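Local coordinates for uncharacterized protein (Vanderwaltozyma polyspora, PDB 5THE), which forms the C-terminal lobe of a budding yeast Argonaute, crystallised with RNA, and probably contributes to guide binding and the choice of RNA targets for cleavage, at residues L99-D104 with K224-Q229; N176-I181 with Y205-K210; D272-P277 with R501-F506. All blocks are in the same frame, centred on the assembly; numbering follows the deposited sequence.

Followed from the N terminus, the chain first enters interaction 1 at 99-104, then makes interaction 2 from 176-181 and 205-210, and returns at 224-229 to complete interaction 1. The short loop of interaction 2 therefore lies wholly within the longer one, the nearest atoms about 12 Å apart. Interaction 1 joins helix 95-111 to the turn after helix 220-223, interaction 2 joins helices 169-179 and 197-210, and both flank the parallel sheet that includes strands 77-85 and 185-191. Interaction 3 follows in series: the end of strand 264-274 and the turn after it meet helix 490-515, closing a loop of more than two hundred residues. It meets interaction 2 through an Asp208-Arg501 salt bridge and Leu209-Phe505 packing.

Interaction 1: residues L99-D104 with K224-Q229; sequences LDISMD and KKNSIQ
The side-chain amide oxygen of Asn226 is gripped from two sources: Ser102 OG donates to Asn226 OD1 at 2.6 Å, and water 1 lies 2.9 Å from the same Asn226 OD1. The serine bond is made in the carbonyl plane on a lone pair, with a C=O...donor angle of 133°. Water 1 also sits 2.9 Å from Ser102 O, joining helix backbone to amide. On the nitrogen side, water 2 accepts from Asn226 ND2 at 3.0 Å and donates to Ser102 OG at 2.8 Å, which uses both ends of the carboxamide and fixes its flip. With CG anti to its own carbonyl carbon (chi1 -59°), the amide reaches from a residue of positive phi in the turn after helix 220-223. With an alanine here the carboxamide is gone, which would probably cost the buried Ser102 hydroxyl its strong acceptor, leaving it the weak bond to Glu98 O, and water 2 its donor. Beside this pair Lys224 CA packs 3.7 Å from Ser102 OG, while the lysine's amino group pairs with Glu98. Helix 95-111 lays Leu99 and Met103 against strands 77-85 and 185-191, and Ser102 also touches Trp220 and Phe223 of helix 220-223.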
# COMPACT_ATOMS: atom_id res chain seq x y z
N LEU A 99 -10.14 -6.28 28.57
CA LEU A 99 -9.59 -5.26 27.68
C LEU A 99 -8.40 -4.56 28.31
O LEU A 99 -7.41 -4.29 27.63
CB LEU A 99 -10.68 -4.26 27.29
CG LEU A 99 -10.28 -3.11 26.37
CD1 LEU A 99 -9.60 -3.63 25.10
CD2 LEU A 99 -11.54 -2.29 26.02
N ASP A 100 -8.46 -4.25 29.62
CA ASP A 100 -7.30 -3.71 30.32
C ASP A 100 -6.10 -4.64 30.20
O ASP A 100 -4.97 -4.19 29.93
CB ASP A 100 -7.63 -3.49 31.79
CG ASP A 100 -8.58 -2.36 31.99
OD1 ASP A 100 -8.50 -1.38 31.22
OD2 ASP A 100 -9.43 -2.44 32.91
N ILE A 101 -6.32 -5.93 30.41
CA ILE A 101 -5.24 -6.90 30.31
C ILE A 101 -4.67 -6.92 28.89
O ILE A 101 -3.45 -6.90 28.70
CB ILE A 101 -5.74 -8.29 30.75
CG1 ILE A 101 -5.98 -8.27 32.26
CG2 ILE A 101 -4.76 -9.37 30.34
CD1 ILE A 101 -6.88 -9.38 32.77
N SER A 102 -5.54 -6.92 27.88
CA SER A 102 -5.06 -6.96 26.50
C SER A 102 -4.28 -5.69 26.15
O SER A 102 -3.29 -5.76 25.43
CB SER A 102 -6.23 -7.14 25.54
OG SER A 102 -6.74 -8.46 25.64
N MET A 103 -4.73 -4.54 26.66
CA MET A 103 -4.02 -3.29 26.39
C MET A 103 -2.64 -3.30 27.02
O MET A 103 -1.68 -2.79 26.45
CB MET A 103 -4.84 -2.10 26.92
CG MET A 103 -6.12 -1.83 26.14
SD MET A 103 -5.81 -1.52 24.39
CE MET A 103 -5.16 0.15 24.47
N ASP A 104 -2.53 -3.90 28.21
CA ASP A 104 -1.24 -3.94 28.87
C ASP A 104 -0.29 -4.91 28.18
O ASP A 104 0.90 -4.62 28.02
CB ASP A 104 -1.42 -4.33 30.34
CG ASP A 104 -0.13 -4.20 31.12
OD1 ASP A 104 0.20 -3.06 31.50
OD2 ASP A 104 0.55 -5.22 31.35
N LYS A 224 -8.44 -9.97 21.86
CA LYS A 224 -8.50 -10.58 23.19
C LYS A 224 -7.67 -11.86 23.31
O LYS A 224 -7.45 -12.32 24.43
CB LYS A 224 -9.97 -10.86 23.56
CG LYS A 224 -10.52 -12.13 22.94
CD LYS A 224 -12.04 -12.17 23.07
CE LYS A 224 -12.50 -11.75 24.46
NZ LYS A 224 -11.91 -12.60 25.53
N LYS A 225 -7.20 -12.43 22.20
CA LYS A 225 -6.36 -13.62 22.29
C LYS A 225 -4.97 -13.30 22.83
O LYS A 225 -4.26 -14.22 23.25
CB LYS A 225 -6.22 -14.30 20.92
CG LYS A 225 -7.53 -14.76 20.29
CD LYS A 225 -7.28 -15.18 18.86
CE LYS A 225 -8.58 -15.49 18.15
NZ LYS A 225 -8.41 -15.90 16.73
N ASN A 226 -4.56 -12.04 22.81
CA ASN A 226 -3.28 -11.61 23.38
C ASN A 226 -2.09 -12.29 22.69
O ASN A 226 -1.12 -12.70 23.34
CB ASN A 226 -3.24 -11.84 24.89
CG ASN A 226 -4.34 -11.08 25.60
OD1 ASN A 226 -4.65 -9.95 25.22
ND2 ASN A 226 -4.94 -11.70 26.62
N SER A 227 -2.15 -12.40 21.37
CA SER A 227 -1.07 -13.01 20.60
C SER A 227 -0.01 -11.96 20.25
O SER A 227 -0.33 -10.89 19.72
CB SER A 227 -1.64 -13.65 19.33
OG SER A 227 -0.70 -13.59 18.28
N ILE A 228 1.25 -12.29 20.54
CA ILE A 228 2.34 -11.37 20.24
C ILE A 228 2.44 -11.14 18.74
O ILE A 228 2.75 -10.03 18.28
CB ILE A 228 3.67 -11.89 20.83
CG1 ILE A 228 4.82 -10.90 20.58
CG2 ILE A 228 4.09 -13.20 20.23
CD1 ILE A 228 5.05 -9.91 21.65
N GLN A 229 2.17 -12.17 17.95
CA GLN A 229 2.21 -12.01 16.50
C GLN A 229 1.12 -11.04 16.03
O GLN A 229 1.36 -10.16 15.20
CB GLN A 229 2.06 -13.37 15.82
CG GLN A 229 1.91 -13.33 14.30
CD GLN A 229 3.22 -13.13 13.56
OE1 GLN A 229 3.97 -12.19 13.84
NE2 GLN A 229 3.51 -14.02 12.62
O HOH W 1 -2.81 -8.22 23.89
O HOH W 2 -7.34 -10.23 27.78

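Interaction 2: residues N176-I181 with Y205-K210; sequences NLLENI and YITDLK
Leu178 holds CG anti to its carbonyl carbon (chi1 -65°) and then runs fully extended to CD1 (chi2 -179°), so that this one methyl projects from helix 169-179 to helix 197-210. Ile206 sets its CG2 branch anti to the backbone N, and the two meet methyl to methyl: Leu178 CD1 lies 3.5 Å from Ile206 CG2, with the side chains crossing at about a right angle. Thr207, one residue on, also crosses Leu178 at about a right angle and brings OG1 to 4.0 Å from Leu178 CD1. That hydroxyl has its polar partners elsewhere, in Tyr189 OH and Leu203 O. The nearest CA atoms, of Leu178 and Thr207, are 7.8 Å apart, so only side chains touch. Leu178 also rests on Ile187 and Tyr189 of strand 185-191, whereas Ile206 reaches back to Leu175. Helix 197-210 is the connection between parallel strands 185-191 and 215-219, a beta-alpha-beta crossover, and it ends in a wider pi-type turn, with Lys210 N bonded to Tyr205 O at 3.0 Å. Without a hydrogen bond between the segments, the buried contact rests on van der Waals touch of one leucine methyl with its neighbours, and its one hydroxyl is already satisfied.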
# COMPACT_ATOMS: atom_id res chain seq x y z
N ASN A 176 -18.15 13.93 20.60
CA ASN A 176 -17.74 14.68 21.78
C ASN A 176 -16.37 14.23 22.27
O ASN A 176 -15.54 15.05 22.68
CB ASN A 176 -18.78 14.53 22.89
CG ASN A 176 -18.46 15.37 24.09
OD1 ASN A 176 -18.59 16.59 24.06
ND2 ASN A 176 -18.01 14.73 25.16
N LEU A 177 -16.13 12.92 22.23
CA LEU A 177 -14.84 12.39 22.65
C LEU A 177 -13.71 12.92 21.77
O LEU A 177 -12.64 13.28 22.27
CB LEU A 177 -14.90 10.86 22.62
CG LEU A 177 -13.78 10.04 23.25
CD1 LEU A 177 -14.27 8.63 23.52
CD2 LEU A 177 -12.53 10.00 22.36
N LEU A 178 -13.92 12.96 20.46
CA LEU A 178 -12.85 13.36 19.55
C LEU A 178 -12.49 14.84 19.69
O LEU A 178 -11.32 15.20 19.67
CB LEU A 178 -13.24 13.03 18.11
CG LEU A 178 -13.38 11.53 17.87
CD1 LEU A 178 -13.72 11.25 16.42
CD2 LEU A 178 -12.09 10.82 18.26
N GLU A 179 -13.49 15.71 19.86
CA GLU A 179 -13.18 17.12 20.06
C GLU A 179 -12.42 17.36 21.36
O GLU A 179 -11.69 18.35 21.48
CB GLU A 179 -14.46 17.97 20.06
CG GLU A 179 -15.37 17.77 18.87
CD GLU A 179 -16.82 17.82 19.22
OE1 GLU A 179 -17.11 17.85 20.42
OE2 GLU A 179 -17.66 17.80 18.29
N ASN A 180 -12.56 16.47 22.34
CA ASN A 180 -11.90 16.61 23.63
C ASN A 180 -10.64 15.77 23.74
O ASN A 180 -10.05 15.71 24.82
CB ASN A 180 -12.86 16.24 24.76
CG ASN A 180 -14.02 17.19 24.88
OD1 ASN A 180 -14.08 18.21 24.20
ND2 ASN A 180 -14.96 16.86 25.77
N ILE A 181 -10.22 15.13 22.66
CA ILE A 181 -9.14 14.14 22.78
C ILE A 181 -7.83 14.85 23.10
O ILE A 181 -7.50 15.87 22.47
CB ILE A 181 -9.04 13.31 21.49
CG1 ILE A 181 -8.36 11.97 21.77
CG2 ILE A 181 -8.35 14.08 20.36
CD1 ILE A 181 -9.08 11.14 22.83
N TYR A 205 -14.84 7.43 8.54
CA TYR A 205 -15.38 8.69 8.05
C TYR A 205 -15.27 9.78 9.11
O TYR A 205 -14.84 10.90 8.82
CB TYR A 205 -16.83 8.49 7.64
CG TYR A 205 -17.54 9.74 7.20
CD1 TYR A 205 -17.36 10.23 5.92
CD2 TYR A 205 -18.42 10.40 8.05
CE1 TYR A 205 -18.02 11.36 5.49
CE2 TYR A 205 -19.09 11.54 7.63
CZ TYR A 205 -18.88 12.01 6.35
OH TYR A 205 -19.54 13.13 5.90
N ILE A 206 -15.64 9.46 10.34
CA ILE A 206 -15.55 10.44 11.42
C ILE A 206 -14.10 10.69 11.78
O ILE A 206 -13.66 11.84 11.88
CB ILE A 206 -16.35 9.94 12.63
CG1 ILE A 206 -17.85 9.95 12.32
CG2 ILE A 206 -16.04 10.78 13.84
CD1 ILE A 206 -18.64 9.07 13.29
N THR A 207 -13.33 9.62 11.99
CA THR A 207 -12.04 9.79 12.64
C THR A 207 -10.95 10.19 11.66
O THR A 207 -10.15 11.08 11.97
CB THR A 207 -11.68 8.51 13.38
OG1 THR A 207 -12.83 8.07 14.12
CG2 THR A 207 -10.54 8.76 14.35
N ASP A 208 -10.90 9.56 10.48
CA ASP A 208 -9.96 10.01 9.45
C ASP A 208 -10.43 11.32 8.83
O ASP A 208 -9.72 12.33 8.86
CB ASP A 208 -9.80 8.98 8.32
CG ASP A 208 -9.22 7.65 8.76
OD1 ASP A 208 -8.63 7.53 9.87
OD2 ASP A 208 -9.34 6.71 7.94
N LEU A 209 -11.63 11.31 8.26
CA LEU A 209 -11.99 12.38 7.34
C LEU A 209 -12.43 13.64 8.09
O LEU A 209 -11.97 14.74 7.78
CB LEU A 209 -13.08 11.88 6.38
CG LEU A 209 -13.59 12.85 5.32
CD1 LEU A 209 -14.01 12.06 4.12
CD2 LEU A 209 -14.75 13.68 5.87
N LYS A 210 -13.30 13.51 9.09
CA LYS A 210 -13.75 14.69 9.83
C LYS A 210 -12.65 15.24 10.74
O LYS A 210 -12.34 16.43 10.69
CB LYS A 210 -15.02 14.37 10.62
CG LYS A 210 -16.28 14.23 9.75
CD LYS A 210 -16.27 15.28 8.63
CE LYS A 210 -17.63 15.91 8.39
NZ LYS A 210 -18.63 14.90 7.96

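Interaction 3: residues D272-P277 with R501-F506; sequences DVTHYP and RATCFF
One face of the Phe506 ring is taken by Pro277, whose CG sits 3.7 Å from the ring centroid and only 12° off the ring normal, a CH-pi contact over the centre. The pyrrolidine crosses the phenyl at a slant, adding a contact of 3.7 Å between Pro277 CB and Phe506 CD1. Phe506 also meets the ring of Phe510, the planes inclined by about 25°. Thr503, one turn before Phe506, turns CG2 anti to its backbone N, and Thr503 CG2 thereby packs 3.7 Å from Pro277 CB. The proline thus bridges two successive turns of helix 490-515. The strand it follows, 264-274, pairs antiparallel with 282-289 and parallel with 339-344, as expected for the RNase H-like fold of Piwi domains. At the start of the segment Asp272 gathers with Asp344 and Asp496, a cluster consistent with the acidic slicer site of such domains. Tyr276, with positive phi, turns the chain after the strand, which brings Pro277 against the helix. Closer to the strand the contact becomes polar: Thr274 OG1 and Thr503 OG1 are 3.6 Å apart and are joined through water 3. This water lies 2.8 Å from Thr274 OG1, donates to Thr503 OG1 at 3.2 Å, and makes a weak bond to His275 O. Thr503 OG1 is further bonded to Cys499 O within its own helix, while Ile284 of strand 282-289 touches both threonines.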
# COMPACT_ATOMS: atom_id res chain seq x y z
N ASP A 272 -4.67 3.87 -8.52
CA ASP A 272 -5.70 2.85 -8.69
C ASP A 272 -7.01 3.58 -8.92
O ASP A 272 -7.17 4.75 -8.56
CB ASP A 272 -5.77 1.90 -7.46
CG ASP A 272 -6.76 0.76 -7.64
OD1 ASP A 272 -6.75 0.09 -8.69
OD2 ASP A 272 -7.53 0.48 -6.70
N VAL A 273 -7.94 2.88 -9.55
CA VAL A 273 -9.32 3.32 -9.69
C VAL A 273 -10.22 2.19 -9.22
O VAL A 273 -9.97 1.02 -9.53
CB VAL A 273 -9.66 3.70 -11.14
CG1 VAL A 273 -11.05 4.32 -11.23
CG2 VAL A 273 -8.64 4.65 -11.68
N THR A 274 -11.25 2.53 -8.46
CA THR A 274 -12.28 1.57 -8.11
C THR A 274 -13.62 2.11 -8.58
O THR A 274 -13.83 3.32 -8.63
CB THR A 274 -12.33 1.30 -6.62
OG1 THR A 274 -12.46 2.55 -5.92
CG2 THR A 274 -11.06 0.58 -6.18
N HIS A 275 -14.53 1.20 -8.90
CA HIS A 275 -15.76 1.57 -9.57
C HIS A 275 -16.96 1.28 -8.68
O HIS A 275 -16.91 0.39 -7.83
CB HIS A 275 -15.90 0.84 -10.89
CG HIS A 275 -14.74 1.06 -11.80
ND1 HIS A 275 -14.49 2.28 -12.40
CD2 HIS A 275 -13.75 0.23 -12.20
CE1 HIS A 275 -13.40 2.19 -13.13
NE2 HIS A 275 -12.93 0.96 -13.03
N TYR A 276 -18.01 2.06 -8.91
CA TYR A 276 -19.31 1.87 -8.26
C TYR A 276 -19.19 1.68 -6.75
O TYR A 276 -19.50 0.61 -6.22
CB TYR A 276 -20.05 0.71 -8.91
CG TYR A 276 -20.18 0.89 -10.41
CD1 TYR A 276 -20.93 1.94 -10.93
CD2 TYR A 276 -19.51 0.05 -11.30
CE1 TYR A 276 -21.04 2.13 -12.30
CE2 TYR A 276 -19.62 0.23 -12.68
CZ TYR A 276 -20.39 1.27 -13.17
OH TYR A 276 -20.49 1.47 -14.53
N PRO A 277 -18.73 2.70 -6.02
CA PRO A 277 -18.73 2.59 -4.55
C PRO A 277 -20.12 2.41 -4.00
O PRO A 277 -20.30 1.77 -2.95
CB PRO A 277 -18.09 3.92 -4.10
CG PRO A 277 -18.32 4.87 -5.24
CD PRO A 277 -18.25 4.02 -6.48
N ARG A 501 -10.21 2.91 1.11
CA ARG A 501 -10.57 3.80 2.20
C ARG A 501 -11.41 4.97 1.70
O ARG A 501 -12.35 5.40 2.38
CB ARG A 501 -9.31 4.31 2.91
CG ARG A 501 -9.63 5.32 4.03
CD ARG A 501 -10.53 4.68 5.11
NE ARG A 501 -10.00 3.37 5.47
CZ ARG A 501 -8.98 3.19 6.30
NH1 ARG A 501 -8.43 4.23 6.91
NH2 ARG A 501 -8.51 1.97 6.52
N ALA A 502 -11.09 5.50 0.52
CA ALA A 502 -11.90 6.56 -0.05
C ALA A 502 -13.33 6.08 -0.31
O ALA A 502 -14.28 6.86 -0.18
CB ALA A 502 -11.25 7.09 -1.33
N THR A 503 -13.48 4.81 -0.68
CA THR A 503 -14.81 4.21 -0.83
C THR A 503 -15.56 4.18 0.49
O THR A 503 -16.75 4.50 0.54
CB THR A 503 -14.66 2.81 -1.43
OG1 THR A 503 -13.99 2.91 -2.70
CG2 THR A 503 -16.01 2.16 -1.63
N CYS A 504 -14.88 3.78 1.58
CA CYS A 504 -15.47 3.92 2.92
C CYS A 504 -16.06 5.31 3.12
O CYS A 504 -17.20 5.45 3.59
CB CYS A 504 -14.43 3.66 4.00
SG CYS A 504 -13.78 1.99 4.03
N PHE A 505 -15.28 6.35 2.81
CA PHE A 505 -15.75 7.71 3.01
C PHE A 505 -16.98 7.99 2.15
O PHE A 505 -17.96 8.57 2.63
CB PHE A 505 -14.65 8.72 2.67
CG PHE A 505 -13.40 8.58 3.50
CD1 PHE A 505 -13.44 8.02 4.76
CD2 PHE A 505 -12.19 9.03 2.99
CE1 PHE A 505 -12.28 7.91 5.52
CE2 PHE A 505 -11.02 8.93 3.74
CZ PHE A 505 -11.07 8.37 5.01
N PHE A 506 -16.93 7.58 0.88
CA PHE A 506 -18.07 7.80 -0.02
C PHE A 506 -19.32 7.12 0.53
O PHE A 506 -20.39 7.73 0.61
CB PHE A 506 -17.74 7.28 -1.41
CG PHE A 506 -18.84 7.50 -2.43
CD1 PHE A 506 -19.94 6.66 -2.47
CD2 PHE A 506 -18.75 8.52 -3.36
CE1 PHE A 506 -20.94 6.85 -3.40
CE2 PHE A 506 -19.74 8.70 -4.29
CZ PHE A 506 -20.84 7.87 -4.31
O HOH W 3 -15.27 2.30 -5.55